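PDB 3OMD: uncharacterized protein from Leptospirillum rubarum, which is of unknown function but belongs to the DUF5069 family and folds as a single, largely helical chain. Local coordinates for residues A[114-119]-A[128-133]. Sequence-based numbering, arbitrary orientation. Where two conformers were deposited one is given.
Sequences DYFRSV and TDITTW
Phe116 and Trp133 form a T-shaped (edge-to-face) pair. The edge of the Phe116 ring turns to one face of the indole, with the planes at 73° and the centroid of the indole six-membered ring 5.0 Å from that of Phe116. Phe116 CD1 makes the closest approach. It lies over the six-membered ring, offset toward the rim, and comes to 3.6 Å from Trp133 CZ3. The bond from CA to CB of Phe116 points toward the loop, and chi1 of 180° sets CG anti to the backbone N. The far end of the ring meets backbone. Phe116 CE2 is 3.3 Å from Ile130 O, and Phe116 CE1 is 3.5 Å from Thr132 O. Both oxygens lie at the ring edge, near its plane, where the partly positive C-H groups can face them. Phe116 CZ packs on Thr131 C at 3.3 Å. Tyr115 adds a smaller contact at the indole edge, with its CD2 3.9 Å from Trp133 CH2. An alanine at Phe116 would probably leave a gap between helix and loop and strip one indole face of its aromatic partner. No hydrogen bond joins the two segments, but Ile130 O accepts one from Arg120. Pro107 touches both Phe116 and Trp133, and Leu136 of helix 133-140 also packs on Phe116. The contact packs the loop that leads into helix 133-140 back against helix 110-123; helix 133-140 starts just after the N-cap residue Thr132.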
ATOM      1  N   ASP A 114     -19.106  -9.185  -6.078  1.00 15.59           N
ATOM      2  CA  ASP A 114     -19.105 -10.667  -6.048  1.00 16.64           C
ATOM      3  C   ASP A 114     -17.705 -11.215  -5.773  1.00 16.58           C
ATOM      4  O   ASP A 114     -17.530 -12.125  -4.947  1.00 17.07           O
ATOM      5  CB  ASP A 114     -19.663 -11.240  -7.354  1.00 17.07           C
ATOM      6  CG  ASP A 114     -21.139 -10.969  -7.536  1.00 21.44           C
ATOM      7  OD1 ASP A 114     -21.843 -10.642  -6.548  1.00 23.58           O
ATOM      8  OD2 ASP A 114     -21.587 -11.067  -8.715  1.00 24.75           O
ATOM      9  N   TYR A 115     -16.703 -10.652  -6.442  1.00 15.01           N
ATOM     10  CA  TYR A 115     -15.320 -11.089  -6.250  1.00 14.95           C
ATOM     11  C   TYR A 115     -14.873 -10.842  -4.799  1.00 15.05           C
ATOM     12  O   TYR A 115     -14.325 -11.753  -4.137  1.00 14.47           O
ATOM     13  CB  TYR A 115     -14.413 -10.374  -7.271  1.00 14.86           C
ATOM     14  CG  TYR A 115     -12.951 -10.557  -7.015  1.00 13.94           C
ATOM     15  CD1 TYR A 115     -12.411 -11.821  -6.785  1.00 14.25           C
ATOM     16  CD2 TYR A 115     -12.089  -9.444  -7.005  1.00 16.26           C
ATOM     17  CE1 TYR A 115     -11.034 -11.988  -6.555  1.00 15.41           C
ATOM     18  CE2 TYR A 115     -10.725  -9.615  -6.798  1.00 16.95           C
ATOM     19  CZ  TYR A 115     -10.211 -10.879  -6.555  1.00 16.77           C
ATOM     20  OH  TYR A 115      -8.856 -11.031  -6.325  1.00 18.95           O
ATOM     21  N   PHE A 116     -15.094  -9.606  -4.319  1.00 15.12           N
ATOM     22  CA  PHE A 116     -14.698  -9.250  -2.937  1.00 14.17           C
ATOM     23  C   PHE A 116     -15.285 -10.254  -1.946  1.00 15.80           C
ATOM     24  O   PHE A 116     -14.581 -10.789  -1.067  1.00 15.97           O
ATOM     25  CB  PHE A 116     -15.244  -7.843  -2.631  1.00 13.77           C
ATOM     26  CG  PHE A 116     -14.921  -7.334  -1.249  1.00 14.10           C
ATOM     27  CD1 PHE A 116     -13.854  -6.447  -1.065  1.00 14.51           C
ATOM     28  CD2 PHE A 116     -15.649  -7.744  -0.155  1.00 16.78           C
ATOM     29  CE1 PHE A 116     -13.544  -5.956   0.232  1.00 15.49           C
ATOM     30  CE2 PHE A 116     -15.351  -7.262   1.135  1.00 17.58           C
ATOM     31  CZ  PHE A 116     -14.277  -6.377   1.321  1.00 16.87           C
ATOM     32  N   ARG A 117     -16.567 -10.543  -2.104  1.00 15.63           N
ATOM     33  CA  ARG A 117     -17.201 -11.447  -1.136  1.00 17.17           C
ATOM     34  C   ARG A 117     -16.692 -12.890  -1.246  1.00 17.34           C
ATOM     35  O   ARG A 117     -16.591 -13.578  -0.234  1.00 18.97           O
ATOM     36  CB  ARG A 117     -18.718 -11.374  -1.246  1.00 18.50           C
ATOM     37  CG  ARG A 117     -19.204  -9.976  -0.776  1.00 20.27           C
ATOM     38  CD  ARG A 117     -20.716  -9.912  -0.846  1.00 23.50           C
ATOM     39  NE  ARG A 117     -21.130  -9.970  -2.236  1.00 23.90           N
ATOM     40  CZ  ARG A 117     -22.392 -10.103  -2.643  1.00 25.93           C
ATOM     41  NH1 ARG A 117     -23.383 -10.193  -1.752  1.00 26.51           N
ATOM     42  NH2 ARG A 117     -22.662 -10.133  -3.945  1.00 26.10           N
ATOM     43  N   SER A 118     -16.340 -13.320  -2.453  0.50 16.87           N
ATOM     44  CA  SER A 118     -15.758 -14.649  -2.641  0.50 17.91           C
ATOM     45  C   SER A 118     -14.397 -14.764  -1.944  0.50 18.26           C
ATOM     46  O   SER A 118     -14.077 -15.802  -1.347  0.50 19.19           O
ATOM     47  CB  SER A 118     -15.620 -14.937  -4.119  0.50 17.98           C
ATOM     48  OG  SER A 118     -15.157 -16.248  -4.295  0.50 17.64           O
ATOM     49  N   VAL A 119     -13.584 -13.710  -2.035  1.00 17.49           N
ATOM     50  CA  VAL A 119     -12.285 -13.703  -1.338  1.00 17.52           C
ATOM     51  C   VAL A 119     -12.517 -13.723   0.162  1.00 18.86           C
ATOM     52  O   VAL A 119     -11.938 -14.542   0.884  1.00 19.47           O
ATOM     53  CB  VAL A 119     -11.452 -12.457  -1.712  1.00 16.80           C
ATOM     54  CG1 VAL A 119     -10.158 -12.425  -0.881  1.00 17.41           C
ATOM     55  CG2 VAL A 119     -11.104 -12.525  -3.194  1.00 18.62           C
ATOM     56  N   THR A 128     -18.918 -10.374   7.875  1.00 27.55           N
ATOM     57  CA  THR A 128     -19.722  -9.607   6.914  1.00 27.89           C
ATOM     58  C   THR A 128     -19.566  -8.102   7.176  1.00 27.36           C
ATOM     59  O   THR A 128     -20.006  -7.258   6.386  1.00 28.47           O
ATOM     60  CB  THR A 128     -21.213  -9.990   6.993  1.00 29.80           C
ATOM     61  OG1 THR A 128     -21.643  -9.891   8.354  1.00 33.18           O
ATOM     62  CG2 THR A 128     -21.434 -11.410   6.479  1.00 31.26           C
ATOM     63  N   ASP A 129     -18.899  -7.776   8.271  1.00 26.75           N
ATOM     64  CA  ASP A 129     -18.576  -6.386   8.606  1.00 26.58           C
ATOM     65  C   ASP A 129     -17.391  -5.851   7.814  1.00 25.14           C
ATOM     66  O   ASP A 129     -17.128  -4.643   7.831  1.00 26.26           O
ATOM     67  CB  ASP A 129     -18.283  -6.274  10.098  1.00 28.19           C
ATOM     68  CG  ASP A 129     -17.109  -7.137  10.533  1.00 28.72           C
ATOM     69  OD1 ASP A 129     -17.165  -8.376  10.374  1.00 31.28           O
ATOM     70  OD2 ASP A 129     -16.122  -6.573  11.036  1.00 33.20           O
ATOM     71  N   ILE A 130     -16.643  -6.744   7.170  1.00 23.00           N
ATOM     72  CA  ILE A 130     -15.469  -6.323   6.381  1.00 21.29           C
ATOM     73  C   ILE A 130     -15.932  -6.054   4.963  1.00 20.87           C
ATOM     74  O   ILE A 130     -16.321  -6.992   4.266  1.00 20.43           O
ATOM     75  CB  ILE A 130     -14.318  -7.390   6.439  1.00 20.98           C
ATOM     76  CG1 ILE A 130     -13.815  -7.472   7.887  1.00 23.19           C
ATOM     77  CG2 ILE A 130     -13.184  -7.035   5.446  1.00 19.54           C
ATOM     78  CD1 ILE A 130     -12.690  -8.459   8.094  1.00 25.66           C
ATOM     79  N   THR A 131     -15.889  -4.770   4.543  1.00 18.89           N
ATOM     80  CA  THR A 131     -16.460  -4.358   3.255  1.00 18.37           C
ATOM     81  C   THR A 131     -15.563  -3.484   2.407  1.00 16.79           C
ATOM     82  O   THR A 131     -15.895  -3.166   1.259  1.00 18.06           O
ATOM     83  CB  THR A 131     -17.789  -3.598   3.448  1.00 19.27           C
ATOM     84  OG1 THR A 131     -17.563  -2.372   4.164  1.00 20.80           O
ATOM     85  CG2 THR A 131     -18.862  -4.479   4.173  1.00 23.21           C
ATOM     86  N   THR A 132     -14.414  -3.110   2.956  1.00 15.36           N
ATOM     87  CA  THR A 132     -13.482  -2.255   2.218  1.00 14.26           C
ATOM     88  C   THR A 132     -12.237  -3.041   1.828  1.00 13.36           C
ATOM     89  O   THR A 132     -11.847  -3.990   2.523  1.00 13.66           O
ATOM     90  CB  THR A 132     -13.041  -1.082   3.088  1.00 14.17           C
ATOM     91  OG1 THR A 132     -12.464  -1.577   4.322  1.00 16.19           O
ATOM     92  CG2 THR A 132     -14.221  -0.166   3.379  1.00 15.52           C
ATOM     93  N   TRP A 133     -11.625  -2.663   0.717  1.00 13.03           N
ATOM     94  CA  TRP A 133     -10.463  -3.380   0.212  1.00 12.84           C
ATOM     95  C   TRP A 133      -9.330  -3.382   1.207  1.00 12.61           C
ATOM     96  O   TRP A 133      -8.655  -4.420   1.350  1.00 13.69           O
ATOM     97  CB  TRP A 133      -9.974  -2.765  -1.104  1.00 14.25           C
ATOM     98  CG  TRP A 133     -10.915  -3.033  -2.290  1.00 14.33           C
ATOM     99  CD1 TRP A 133     -11.625  -2.109  -3.021  1.00 15.17           C
ATOM    100  CD2 TRP A 133     -11.173  -4.309  -2.892  1.00 16.97           C
ATOM    101  NE1 TRP A 133     -12.331  -2.741  -4.031  1.00 16.79           N
ATOM    102  CE2 TRP A 133     -12.078  -4.090  -3.974  1.00 15.36           C
ATOM    103  CE3 TRP A 133     -10.732  -5.614  -2.623  1.00 17.44           C
ATOM    104  CZ2 TRP A 133     -12.557  -5.134  -4.776  1.00 18.24           C
ATOM    105  CZ3 TRP A 133     -11.189  -6.664  -3.443  1.00 16.13           C
ATOM    106  CH2 TRP A 133     -12.114  -6.413  -4.496  1.00 18.48           C
TER